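Local coordinates for protein anthranilate-CoA ligase (PDB 4WV3) that belongs to the ANL superfamily of AMP-binding enzymes, joining a large AMP-binding region to a smaller C-terminal domain, at residues I185-K190 and E321-F326; L367-T372 and G390-T395; R107-I112 and L131-V136; E98-L103 and G126-L131. One frame throughout, in Å; residues are numbered along the deposited sequence.

Contact 1 of 4, residues I185-K190 and E321-F326; sequences IPHAHK and ENFHIF. With 3UK (5'-O-[(S)-[(2-aminobenzoyl)oxy](hydroxy)phosphoryl]adenosine), chain C.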
# COMPACT_ATOMS: atom_id res chain seq x y z
N ILE A 185 8.98 9.50 3.33
CA ILE A 185 8.54 9.08 4.66
C ILE A 185 9.53 8.10 5.29
O ILE A 185 9.61 6.94 4.88
CB ILE A 185 7.14 8.44 4.60
CG1 ILE A 185 6.13 9.46 4.06
CG2 ILE A 185 6.72 7.93 5.97
CD1 ILE A 185 4.73 8.91 3.88
N PRO A 186 10.29 8.58 6.28
CA PRO A 186 11.28 7.76 6.99
C PRO A 186 10.67 7.01 8.17
O PRO A 186 9.89 7.57 8.94
CB PRO A 186 12.28 8.80 7.50
CG PRO A 186 11.46 10.03 7.70
CD PRO A 186 10.36 10.00 6.67
N HIS A 187 11.02 5.73 8.31
CA HIS A 187 10.59 4.93 9.44
C HIS A 187 11.78 4.34 10.19
O HIS A 187 12.81 4.03 9.60
CB HIS A 187 9.64 3.81 9.00
CG HIS A 187 8.21 4.25 8.87
ND1 HIS A 187 7.41 4.51 9.97
CD2 HIS A 187 7.44 4.47 7.78
CE1 HIS A 187 6.21 4.87 9.56
NE2 HIS A 187 6.20 4.86 8.23
N ALA A 188 11.63 4.20 11.50
CA ALA A 188 12.69 3.68 12.35
C ALA A 188 12.65 2.16 12.43
O ALA A 188 11.66 1.54 12.02
CB ALA A 188 12.61 4.29 13.74
N HIS A 189 13.72 1.57 12.95
CA HIS A 189 13.80 0.13 13.12
C HIS A 189 12.65 -0.40 13.97
O HIS A 189 12.12 -1.48 13.69
CB HIS A 189 15.13 -0.27 13.77
CG HIS A 189 16.33 -0.00 12.91
ND1 HIS A 189 16.90 -0.98 12.12
CD2 HIS A 189 17.07 1.12 12.72
CE1 HIS A 189 17.94 -0.47 11.48
NE2 HIS A 189 18.06 0.80 11.83
N LYS A 190 12.26 0.36 14.98
CA LYS A 190 11.23 -0.06 15.92
C LYS A 190 9.86 -0.26 15.27
O LYS A 190 9.06 -1.07 15.73
CB LYS A 190 11.10 0.96 17.07
CG LYS A 190 10.66 2.35 16.63
CD LYS A 190 10.34 3.23 17.83
CE LYS A 190 10.01 4.65 17.40
NZ LYS A 190 8.86 4.70 16.45
N GLU A 321 2.73 6.88 6.45
CA GLU A 321 3.19 7.63 7.61
C GLU A 321 3.15 6.78 8.88
O GLU A 321 3.94 6.99 9.80
CB GLU A 321 2.35 8.90 7.81
CG GLU A 321 2.57 9.98 6.75
CD GLU A 321 1.75 9.75 5.49
OE1 GLU A 321 1.09 8.69 5.38
OE2 GLU A 321 1.76 10.63 4.61
N ASN A 322 2.22 5.83 8.93
CA ASN A 322 2.09 4.92 10.06
C ASN A 322 2.67 3.55 9.73
O ASN A 322 2.66 2.64 10.56
CB ASN A 322 0.62 4.78 10.46
CG ASN A 322 0.44 4.06 11.79
OD1 ASN A 322 1.10 4.39 12.77
ND2 ASN A 322 -0.43 3.06 11.81
N PHE A 323 3.17 3.41 8.51
CA PHE A 323 3.73 2.14 8.07
C PHE A 323 2.64 1.18 7.62
O PHE A 323 2.63 0.71 6.48
CB PHE A 323 4.58 1.51 9.17
CG PHE A 323 5.51 0.43 8.69
CD1 PHE A 323 6.69 0.76 8.06
CD2 PHE A 323 5.20 -0.91 8.87
CE1 PHE A 323 7.55 -0.23 7.61
CE2 PHE A 323 6.05 -1.90 8.43
CZ PHE A 323 7.23 -1.56 7.80
N HIS A 324 1.71 0.88 8.53
CA HIS A 324 0.61 -0.03 8.23
C HIS A 324 -0.73 0.29 8.90
O HIS A 324 -0.93 1.40 9.41
CB HIS A 324 1.04 -1.46 8.54
CG HIS A 324 0.56 -2.47 7.55
ND1 HIS A 324 -0.59 -3.21 7.73
CD2 HIS A 324 1.06 -2.84 6.35
CE1 HIS A 324 -0.77 -4.01 6.69
NE2 HIS A 324 0.22 -3.81 5.84
N ILE A 325 -1.62 -0.69 8.90
CA ILE A 325 -3.02 -0.51 9.30
C ILE A 325 -3.21 -0.09 10.76
O ILE A 325 -2.60 -0.65 11.66
CB ILE A 325 -3.84 -1.79 9.00
CG1 ILE A 325 -3.80 -2.10 7.51
CG2 ILE A 325 -5.27 -1.64 9.48
CD1 ILE A 325 -4.66 -3.28 7.10
N PHE A 326 -4.07 0.90 10.97
CA PHE A 326 -4.38 1.39 12.32
C PHE A 326 -5.86 1.22 12.69
O PHE A 326 -6.22 1.31 13.86
CB PHE A 326 -3.92 2.84 12.50
CG PHE A 326 -4.39 3.77 11.41
CD1 PHE A 326 -5.53 4.53 11.57
CD2 PHE A 326 -3.66 3.89 10.23
CE1 PHE A 326 -5.96 5.39 10.57
CE2 PHE A 326 -4.09 4.74 9.23
CZ PHE A 326 -5.23 5.49 9.40
C10 3UK C . -6.35 5.53 2.05
C15 3UK C . -7.88 3.71 2.80
C17 3UK C . -10.20 3.48 3.13
C21 3UK C . -6.50 6.52 3.17
C26 3UK C . -1.69 1.72 3.19
C28 3UK C . -2.67 -0.23 4.24
O01 3UK C . -2.48 2.96 1.27
C02 3UK C . -1.81 2.99 2.28
O03 3UK C . -0.84 4.02 2.45
P04 3UK C . -0.80 5.28 1.47
O05 3UK C . 0.39 6.20 1.89
O06 3UK C . -2.15 6.15 1.55
C07 3UK C . -2.96 6.10 2.74
C08 3UK C . -4.33 6.60 2.39
O09 3UK C . -5.02 5.62 1.58
N11 3UK C . -6.62 4.21 2.50
C12 3UK C . -5.69 3.23 2.70
N13 3UK C . -6.33 2.10 3.13
C14 3UK C . -7.69 2.38 3.20
N16 3UK C . -9.13 4.23 2.78
N18 3UK C . -10.09 2.22 3.52
C19 3UK C . -8.89 1.62 3.57
N20 3UK C . -8.78 0.27 3.98
O22 3UK C . -7.08 7.71 2.69
C23 3UK C . -5.14 6.77 3.61
O24 3UK C . -5.02 8.11 4.11
O25 3UK C . -0.57 4.81 0.05
C27 3UK C . -2.79 0.92 3.41
C29 3UK C . -1.40 -0.56 4.84
C30 3UK C . -0.31 0.24 4.62
C31 3UK C . -0.43 1.39 3.79
N32 3UK C . 0.74 2.24 3.56
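Aromatic packing carries this contact. Phe323, its CG anti to the backbone N (chi1 -163°), turns the edge of its ring toward the face of His187 in a T-shaped pair, centroids 5.2 Å apart and planes at 82°. CD1 of Phe323 lies over the rim of the imidazole, while Phe323 CB adds a CH-pi contact 4.0 Å from the His187 ring centroid. A second patch is van der Waals packing: Ile185 CD1 rests 3.5 Å from the carboxylate carbon Glu321 CD, whose chain bends at chi2, and Glu321 OE2 is held by Tyr377. Hydrogen bonds orient the flat groups. His187 is gripped at both nitrogens, ND1 by Asp191 OD2 and NE2 by Thr320 O, consistent with a protonated imidazole. Its CE1 edge comes within 3.1 Å of Glu321 O. Asn322 ND2 donates to His324 O at 3.0 Å, approaching from above the carbonyl plane, and Asn322 OD1 is bonded to Ser370 and Thr372. At the far end 3UK C29 sits over the centre of the His324 ring, 3.7 Å from His324 CD2, and Ile325 CG1 approaches C29. His187 thus packs behind Phe323, which with His324 and Ile325 belongs to the 3UK pocket of this AMP-binding fold.

Contact 2 of 4, residues L367-T372 and G390-T395; sequences LLRSET and GEWLAT
Leu368 and Leu393 form the close-packed half of this pairing, a hydrogen-bonded antiparallel pair between strands 364-369 and 392-401. Leu368 N donates to Leu393 O at 2.7 Å, and Leu393 N returns a bond to Leu368 O; each donor lies in the carbonyl plane on a lone pair. Both leucines carry CG anti to the backbone N, so their branches run side by side on one face, with Leu368 CD2 4.0 Å from Leu393 CD2. On the other face, Leu367 CB lies 3.7 Å from Trp392 CE3 and Leu367 CD2 touches Ala394 CB. Trp392, though partly exposed, is still closely covered: the extended chain of Arg369 crosses it obliquely, and Arg369 CB stands over the six-membered ring, 3.9 Å from its centroid, in a CH-pi contact; Lys349 adds a cation-pi partner. Only beyond the ring does the fit loosen. There Arg369 NH2 reaches Glu391 OE2 at 2.7 Å in a salt bridge, but the N-H points poorly (121°) and the hydrogen bond is weak, with guanidinium and carboxylate planes 84° apart. The paired backbone bonds fix the register, the leucines pack beside them, and the peripheral ion pair probably owes more to charge than to hydrogen-bond geometry.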
# COMPACT_ATOMS: atom_id res chain seq x y z
N LEU A 367 -7.50 11.72 13.43
CA LEU A 367 -6.24 11.91 14.12
C LEU A 367 -5.78 10.60 14.74
O LEU A 367 -6.50 9.99 15.54
CB LEU A 367 -6.36 13.01 15.19
CG LEU A 367 -6.36 14.44 14.66
CD1 LEU A 367 -6.53 15.44 15.80
CD2 LEU A 367 -5.08 14.73 13.89
N LEU A 368 -4.58 10.16 14.37
CA LEU A 368 -4.06 8.88 14.82
C LEU A 368 -2.94 9.05 15.84
O LEU A 368 -2.02 9.84 15.65
CB LEU A 368 -3.56 8.07 13.62
CG LEU A 368 -2.74 6.81 13.93
CD1 LEU A 368 -3.58 5.80 14.70
CD2 LEU A 368 -2.19 6.21 12.65
N ARG A 369 -3.04 8.29 16.93
CA ARG A 369 -2.00 8.27 17.95
C ARG A 369 -1.26 6.94 17.88
O ARG A 369 -1.84 5.88 18.14
CB ARG A 369 -2.61 8.48 19.33
CG ARG A 369 -1.60 8.62 20.46
CD ARG A 369 -2.30 9.05 21.74
NE ARG A 369 -1.37 9.27 22.83
CZ ARG A 369 -1.70 9.82 24.00
NH1 ARG A 369 -2.95 10.22 24.21
NH2 ARG A 369 -0.79 9.98 24.94
N SER A 370 0.02 6.99 17.52
CA SER A 370 0.78 5.78 17.23
C SER A 370 2.25 5.87 17.62
O SER A 370 2.84 6.95 17.60
CB SER A 370 0.67 5.45 15.74
OG SER A 370 1.69 4.56 15.33
N GLU A 371 2.83 4.73 17.97
CA GLU A 371 4.27 4.66 18.23
C GLU A 371 5.00 4.19 16.98
O GLU A 371 6.23 4.07 16.98
CB GLU A 371 4.57 3.74 19.41
CG GLU A 371 4.18 4.31 20.76
CD GLU A 371 4.65 3.45 21.91
OE1 GLU A 371 4.73 2.21 21.74
OE2 GLU A 371 4.94 4.01 22.99
N THR A 372 4.25 3.91 15.92
CA THR A 372 4.83 3.45 14.67
C THR A 372 4.80 4.56 13.62
O THR A 372 5.29 4.38 12.50
CB THR A 372 4.08 2.22 14.13
OG1 THR A 372 2.76 2.59 13.72
CG2 THR A 372 3.99 1.14 15.19
N GLY A 390 2.15 16.55 16.91
CA GLY A 390 2.51 16.04 18.22
C GLY A 390 2.30 14.54 18.33
O GLY A 390 2.87 13.77 17.56
N GLU A 391 1.47 14.13 19.28
CA GLU A 391 1.16 12.72 19.46
C GLU A 391 0.09 12.26 18.47
O GLU A 391 -0.21 11.07 18.38
CB GLU A 391 0.68 12.44 20.88
CG GLU A 391 1.78 12.46 21.93
CD GLU A 391 1.34 11.82 23.24
OE1 GLU A 391 0.99 12.57 24.18
OE2 GLU A 391 1.34 10.58 23.32
N TRP A 392 -0.49 13.21 17.74
CA TRP A 392 -1.57 12.89 16.81
C TRP A 392 -1.15 13.03 15.36
O TRP A 392 -0.49 14.01 14.97
CB TRP A 392 -2.79 13.76 17.10
CG TRP A 392 -3.39 13.50 18.45
CD1 TRP A 392 -3.21 14.23 19.58
CD2 TRP A 392 -4.25 12.41 18.80
NE1 TRP A 392 -3.91 13.67 20.62
CE2 TRP A 392 -4.56 12.55 20.17
CE3 TRP A 392 -4.79 11.33 18.10
CZ2 TRP A 392 -5.39 11.66 20.85
CZ3 TRP A 392 -5.61 10.44 18.77
CH2 TRP A 392 -5.90 10.61 20.13
N LEU A 393 -1.53 12.05 14.55
CA LEU A 393 -1.19 12.03 13.13
C LEU A 393 -2.41 12.30 12.27
O LEU A 393 -3.41 11.57 12.34
CB LEU A 393 -0.58 10.68 12.76
CG LEU A 393 -0.27 10.46 11.28
CD1 LEU A 393 0.82 11.41 10.82
CD2 LEU A 393 0.14 9.01 11.02
N ALA A 394 -2.34 13.35 11.45
CA ALA A 394 -3.42 13.67 10.52
C ALA A 394 -3.23 12.89 9.22
O ALA A 394 -2.22 13.06 8.54
CB ALA A 394 -3.46 15.16 10.25
N THR A 395 -4.20 12.05 8.88
CA THR A 395 -4.11 11.22 7.69
C THR A 395 -4.74 11.88 6.47
O THR A 395 -4.52 11.45 5.34
CB THR A 395 -4.76 9.84 7.91
OG1 THR A 395 -6.15 10.01 8.22
CG2 THR A 395 -4.08 9.10 9.05

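Contact 3 of 4, residues R107-I112 and L131-V136; sequences RARVLI and LEHIVV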
# COMPACT_ATOMS: atom_id res chain seq x y z
N ARG A 107 20.07 11.66 -1.76
CA ARG A 107 21.52 11.64 -1.97
C ARG A 107 22.09 10.23 -2.10
O ARG A 107 23.16 9.94 -1.57
CB ARG A 107 22.24 12.39 -0.84
CG ARG A 107 21.75 13.81 -0.61
CD ARG A 107 22.65 14.55 0.38
NE ARG A 107 23.78 15.19 -0.27
CZ ARG A 107 24.99 14.65 -0.40
NH1 ARG A 107 25.23 13.44 0.09
NH2 ARG A 107 25.95 15.32 -1.01
N ALA A 108 21.38 9.37 -2.81
CA ALA A 108 21.78 7.97 -2.96
C ALA A 108 23.12 7.83 -3.68
O ALA A 108 23.26 8.24 -4.83
CB ALA A 108 20.70 7.19 -3.68
N ARG A 109 24.10 7.25 -3.00
CA ARG A 109 25.40 6.99 -3.60
C ARG A 109 25.37 5.71 -4.42
O ARG A 109 26.07 5.59 -5.43
CB ARG A 109 26.48 6.88 -2.52
CG ARG A 109 26.87 8.19 -1.87
CD ARG A 109 28.04 8.00 -0.90
NE ARG A 109 29.24 7.51 -1.57
CZ ARG A 109 29.64 6.24 -1.55
NH1 ARG A 109 28.94 5.33 -0.89
NH2 ARG A 109 30.74 5.88 -2.20
N VAL A 110 24.55 4.76 -3.99
CA VAL A 110 24.45 3.47 -4.67
C VAL A 110 23.01 3.17 -5.04
O VAL A 110 22.09 3.37 -4.24
CB VAL A 110 25.01 2.33 -3.78
CG1 VAL A 110 24.89 0.99 -4.49
CG2 VAL A 110 26.45 2.61 -3.40
N LEU A 111 22.80 2.69 -6.26
CA LEU A 111 21.47 2.29 -6.72
C LEU A 111 21.45 0.82 -7.14
O LEU A 111 22.27 0.39 -7.95
CB LEU A 111 21.01 3.16 -7.88
CG LEU A 111 19.70 2.71 -8.54
CD1 LEU A 111 18.52 2.88 -7.59
CD2 LEU A 111 19.45 3.45 -9.85
N ILE A 112 20.50 0.07 -6.59
CA ILE A 112 20.27 -1.30 -7.02
C ILE A 112 19.03 -1.34 -7.90
O ILE A 112 17.91 -1.15 -7.43
CB ILE A 112 20.08 -2.24 -5.82
CG1 ILE A 112 21.30 -2.17 -4.89
CG2 ILE A 112 19.86 -3.67 -6.30
CD1 ILE A 112 21.17 -3.02 -3.65
N LEU A 131 25.34 9.95 -7.10
CA LEU A 131 25.23 8.55 -7.52
C LEU A 131 26.53 8.06 -8.13
O LEU A 131 26.92 8.48 -9.22
CB LEU A 131 24.07 8.38 -8.51
CG LEU A 131 23.73 6.94 -8.90
CD1 LEU A 131 23.46 6.10 -7.66
CD2 LEU A 131 22.53 6.91 -9.83
N GLU A 132 27.22 7.16 -7.42
CA GLU A 132 28.51 6.65 -7.88
C GLU A 132 28.41 5.25 -8.48
O GLU A 132 28.94 4.99 -9.56
CB GLU A 132 29.53 6.65 -6.74
CG GLU A 132 29.89 8.03 -6.22
CD GLU A 132 31.16 8.02 -5.39
OE1 GLU A 132 32.11 7.31 -5.77
OE2 GLU A 132 31.20 8.72 -4.36
N HIS A 133 27.74 4.34 -7.77
CA HIS A 133 27.68 2.95 -8.19
C HIS A 133 26.27 2.47 -8.49
O HIS A 133 25.36 2.61 -7.67
CB HIS A 133 28.32 2.05 -7.13
CG HIS A 133 29.71 2.44 -6.76
ND1 HIS A 133 30.03 3.02 -5.54
CD2 HIS A 133 30.88 2.35 -7.44
CE1 HIS A 133 31.33 3.26 -5.50
NE2 HIS A 133 31.86 2.86 -6.64
N ILE A 134 26.09 1.91 -9.68
CA ILE A 134 24.81 1.33 -10.07
C ILE A 134 24.93 -0.18 -10.22
O ILE A 134 25.61 -0.67 -11.12
CB ILE A 134 24.29 1.93 -11.39
CG1 ILE A 134 24.04 3.43 -11.22
CG2 ILE A 134 23.02 1.23 -11.83
CD1 ILE A 134 23.51 4.10 -12.47
N VAL A 135 24.27 -0.92 -9.32
CA VAL A 135 24.27 -2.37 -9.38
C VAL A 135 23.02 -2.87 -10.10
O VAL A 135 21.90 -2.51 -9.74
CB VAL A 135 24.33 -3.00 -7.98
CG1 VAL A 135 24.27 -4.52 -8.08
CG2 VAL A 135 25.60 -2.56 -7.26
N VAL A 136 23.21 -3.70 -11.12
CA VAL A 136 22.11 -4.12 -11.98
C VAL A 136 21.68 -5.56 -11.75
O VAL A 136 22.50 -6.48 -11.76
CB VAL A 136 22.46 -3.92 -13.47
CG1 VAL A 136 21.31 -4.38 -14.35
CG2 VAL A 136 22.79 -2.46 -13.74
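Leu131 opens the second segment by folding back on the first. Its CG is anti to the backbone N (chi1 -172°), which brings CD1 to 3.8 Å from Leu111 CB and beneath the carbonyl of Arg109, while Leu131 CA makes a C-H...O contact with Ala108 O. At Glu132 the backbone begins to pair: Glu132 N donates to Arg109 O at 2.8 Å on a lone pair, and His133 N reaches the same Arg109 O at 3.1 Å, nearly along the C=O axis, so one carbonyl is gripped twice. The Glu132 carboxylate runs alongside Arg109, whose chain bends at chi3. Glu132 OE2 lies at the guanidinium edge, equally far from NE and NH2 of Arg109 at 3.6 Å, a long salt bridge, and Arg109 NH2 is also bonded to Leu55 O. From His133 onward the strands run parallel, as the two ends of a beta-alpha-beta crossover through helix 118-122. His133 O accepts from Leu111 N at 2.9 Å, and the His133 ring turns an edge to Val110 CG2. Ile134 shares a face with Leu111, and both side chains pack on Ile121 of the helix. Val135 N donates to Leu111 O at 2.8 Å, nearly along the C=O axis, and Val135 CB faces Ile112 CG1 at 4.4 Å on the face they share with Val110 and His133.

Contact 4 of 4, residues E98-L103 and G126-L131; sequences EYEYIL and GNLPML
Glu100 OE2 is the best-held polar atom among the side chains that meet here, and a single partner grips it: Arg104 NH2, four residues along the same helix, in a salt bridge. The other oxygen, Glu100 OE1, comes within 3.3 Å of Asn127 ND2, but the angle is too poor for a hydrogen bond. Carboxylate and amide cross obliquely, their planes 51° apart, and much of the touch is made by carbon, with Asn127 CB 3.6 Å from Glu100 CD. The Glu100 chain gets there with CG anti to the backbone N (chi1 -178°) and stays extended beyond CG. Helix 96-105 is the connection of a beta-alpha-beta unit between parallel strands 86-89 and 110-114, and the loop that packs on it leads into the neighbouring strand 133-137. Leu128 fills the apolar half of the interface. Both of its methyls, CD1 and CD2, lie against Leu103 CB, each 4.0 Å away, and the tips meet where Leu128 CD1 lies 3.6 Å from Leu103 CD1. Leu128 CD2 also lies 3.7 Å from the backbone oxygen of Glu100. Farther along the loop, Leu131 CD2 approaches Leu103 CD1 more loosely at 4.4 Å, and Leu103 also touches Leu111 of strand 110-114.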
# COMPACT_ATOMS: atom_id res chain seq x y z
N GLU A 98 10.82 11.67 -12.33
CA GLU A 98 10.37 11.28 -11.00
C GLU A 98 11.46 10.50 -10.26
O GLU A 98 11.61 10.63 -9.05
CB GLU A 98 9.08 10.46 -11.08
CG GLU A 98 7.90 11.23 -11.64
CD GLU A 98 6.67 10.36 -11.82
OE1 GLU A 98 6.77 9.34 -12.54
OE2 GLU A 98 5.62 10.69 -11.25
N TYR A 99 12.21 9.70 -11.01
CA TYR A 99 13.33 8.96 -10.44
C TYR A 99 14.48 9.90 -10.11
O TYR A 99 15.22 9.68 -9.15
CB TYR A 99 13.81 7.88 -11.41
CG TYR A 99 12.88 6.69 -11.51
CD1 TYR A 99 12.23 6.19 -10.38
CD2 TYR A 99 12.64 6.07 -12.72
CE1 TYR A 99 11.38 5.11 -10.46
CE2 TYR A 99 11.79 4.98 -12.82
CZ TYR A 99 11.16 4.51 -11.69
OH TYR A 99 10.31 3.43 -11.78
N GLU A 100 14.63 10.95 -10.92
CA GLU A 100 15.70 11.92 -10.72
C GLU A 100 15.49 12.71 -9.44
O GLU A 100 16.45 12.99 -8.71
CB GLU A 100 15.79 12.87 -11.92
CG GLU A 100 16.91 13.89 -11.81
CD GLU A 100 16.83 14.96 -12.88
OE1 GLU A 100 16.83 14.62 -14.08
OE2 GLU A 100 16.76 16.15 -12.51
N TYR A 101 14.25 13.07 -9.16
CA TYR A 101 13.92 13.79 -7.94
C TYR A 101 14.23 12.95 -6.71
O TYR A 101 14.87 13.42 -5.77
CB TYR A 101 12.44 14.21 -7.92
CG TYR A 101 11.99 14.80 -6.60
CD1 TYR A 101 12.28 16.12 -6.28
CD2 TYR A 101 11.29 14.03 -5.68
CE1 TYR A 101 11.87 16.66 -5.08
CE2 TYR A 101 10.88 14.57 -4.47
CZ TYR A 101 11.17 15.88 -4.18
OH TYR A 101 10.77 16.42 -2.98
N ILE A 102 13.76 11.71 -6.71
CA ILE A 102 13.94 10.81 -5.58
C ILE A 102 15.41 10.57 -5.25
O ILE A 102 15.82 10.74 -4.10
CB ILE A 102 13.24 9.45 -5.83
CG1 ILE A 102 11.72 9.64 -5.88
CG2 ILE A 102 13.61 8.45 -4.75
CD1 ILE A 102 10.96 8.37 -6.20
N LEU A 103 16.19 10.17 -6.25
CA LEU A 103 17.59 9.84 -6.04
C LEU A 103 18.42 11.04 -5.58
O LEU A 103 19.39 10.88 -4.84
CB LEU A 103 18.19 9.22 -7.30
CG LEU A 103 17.57 7.89 -7.72
CD1 LEU A 103 18.27 7.32 -8.94
CD2 LEU A 103 17.62 6.90 -6.56
N GLY A 126 23.53 11.96 -15.48
CA GLY A 126 24.31 13.18 -15.36
C GLY A 126 23.79 14.13 -14.29
O GLY A 126 24.56 14.89 -13.70
N ASN A 127 22.49 14.09 -14.04
CA ASN A 127 21.87 14.98 -13.06
C ASN A 127 21.92 14.42 -11.64
O ASN A 127 21.26 14.93 -10.74
CB ASN A 127 20.42 15.27 -13.44
CG ASN A 127 20.29 15.74 -14.88
OD1 ASN A 127 21.08 15.36 -15.74
ND2 ASN A 127 19.28 16.57 -15.14
N LEU A 128 22.72 13.38 -11.44
CA LEU A 128 22.87 12.76 -10.13
C LEU A 128 24.34 12.72 -9.72
O LEU A 128 25.01 11.70 -9.91
CB LEU A 128 22.28 11.35 -10.14
CG LEU A 128 20.80 11.27 -10.51
CD1 LEU A 128 20.34 9.83 -10.59
CD2 LEU A 128 19.96 12.05 -9.51
N PRO A 129 24.84 13.83 -9.16
CA PRO A 129 26.26 13.99 -8.82
C PRO A 129 26.71 13.07 -7.69
O PRO A 129 27.90 12.77 -7.59
CB PRO A 129 26.34 15.46 -8.37
CG PRO A 129 24.97 15.78 -7.89
CD PRO A 129 24.04 15.01 -8.79
N MET A 130 25.78 12.64 -6.85
CA MET A 130 26.12 11.78 -5.71
C MET A 130 26.10 10.30 -6.07
O MET A 130 26.76 9.49 -5.42
CB MET A 130 25.19 12.05 -4.53
CG MET A 130 25.38 13.42 -3.89
SD MET A 130 27.09 13.70 -3.36
CE MET A 130 27.35 12.29 -2.29
N LEU A 131 25.34 9.95 -7.10
CA LEU A 131 25.23 8.55 -7.52
C LEU A 131 26.53 8.06 -8.13
O LEU A 131 26.92 8.48 -9.22
CB LEU A 131 24.07 8.38 -8.51
CG LEU A 131 23.73 6.94 -8.90
CD1 LEU A 131 23.46 6.10 -7.66
CD2 LEU A 131 22.53 6.91 -9.83

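Overall arrangement
The four contacts fall into two neighbourhoods. Contacts 3 and 4 come first along the chain, their segments alternating, with centres about 10 Å apart; they share Leu131 and join helix 96-105 to the five-stranded parallel sheet. A Schellman motif at Arg107, in which Ala108 N meets Leu103 O, ends that helix and passes the chain into strand 110-114. Contact 1 and then contact 2 follow in series, their centres about 11 Å apart, joined by Asn322 OD1 to Ser370 OG and by Lys190 NZ to Glu371 O, so the antiparallel sheet of contact 2 abuts the loop beside 3UK. Contact 3 lies in the parallel sheet, about 25 Å from contact 1 and about 34 Å from contact 2, centre to centre.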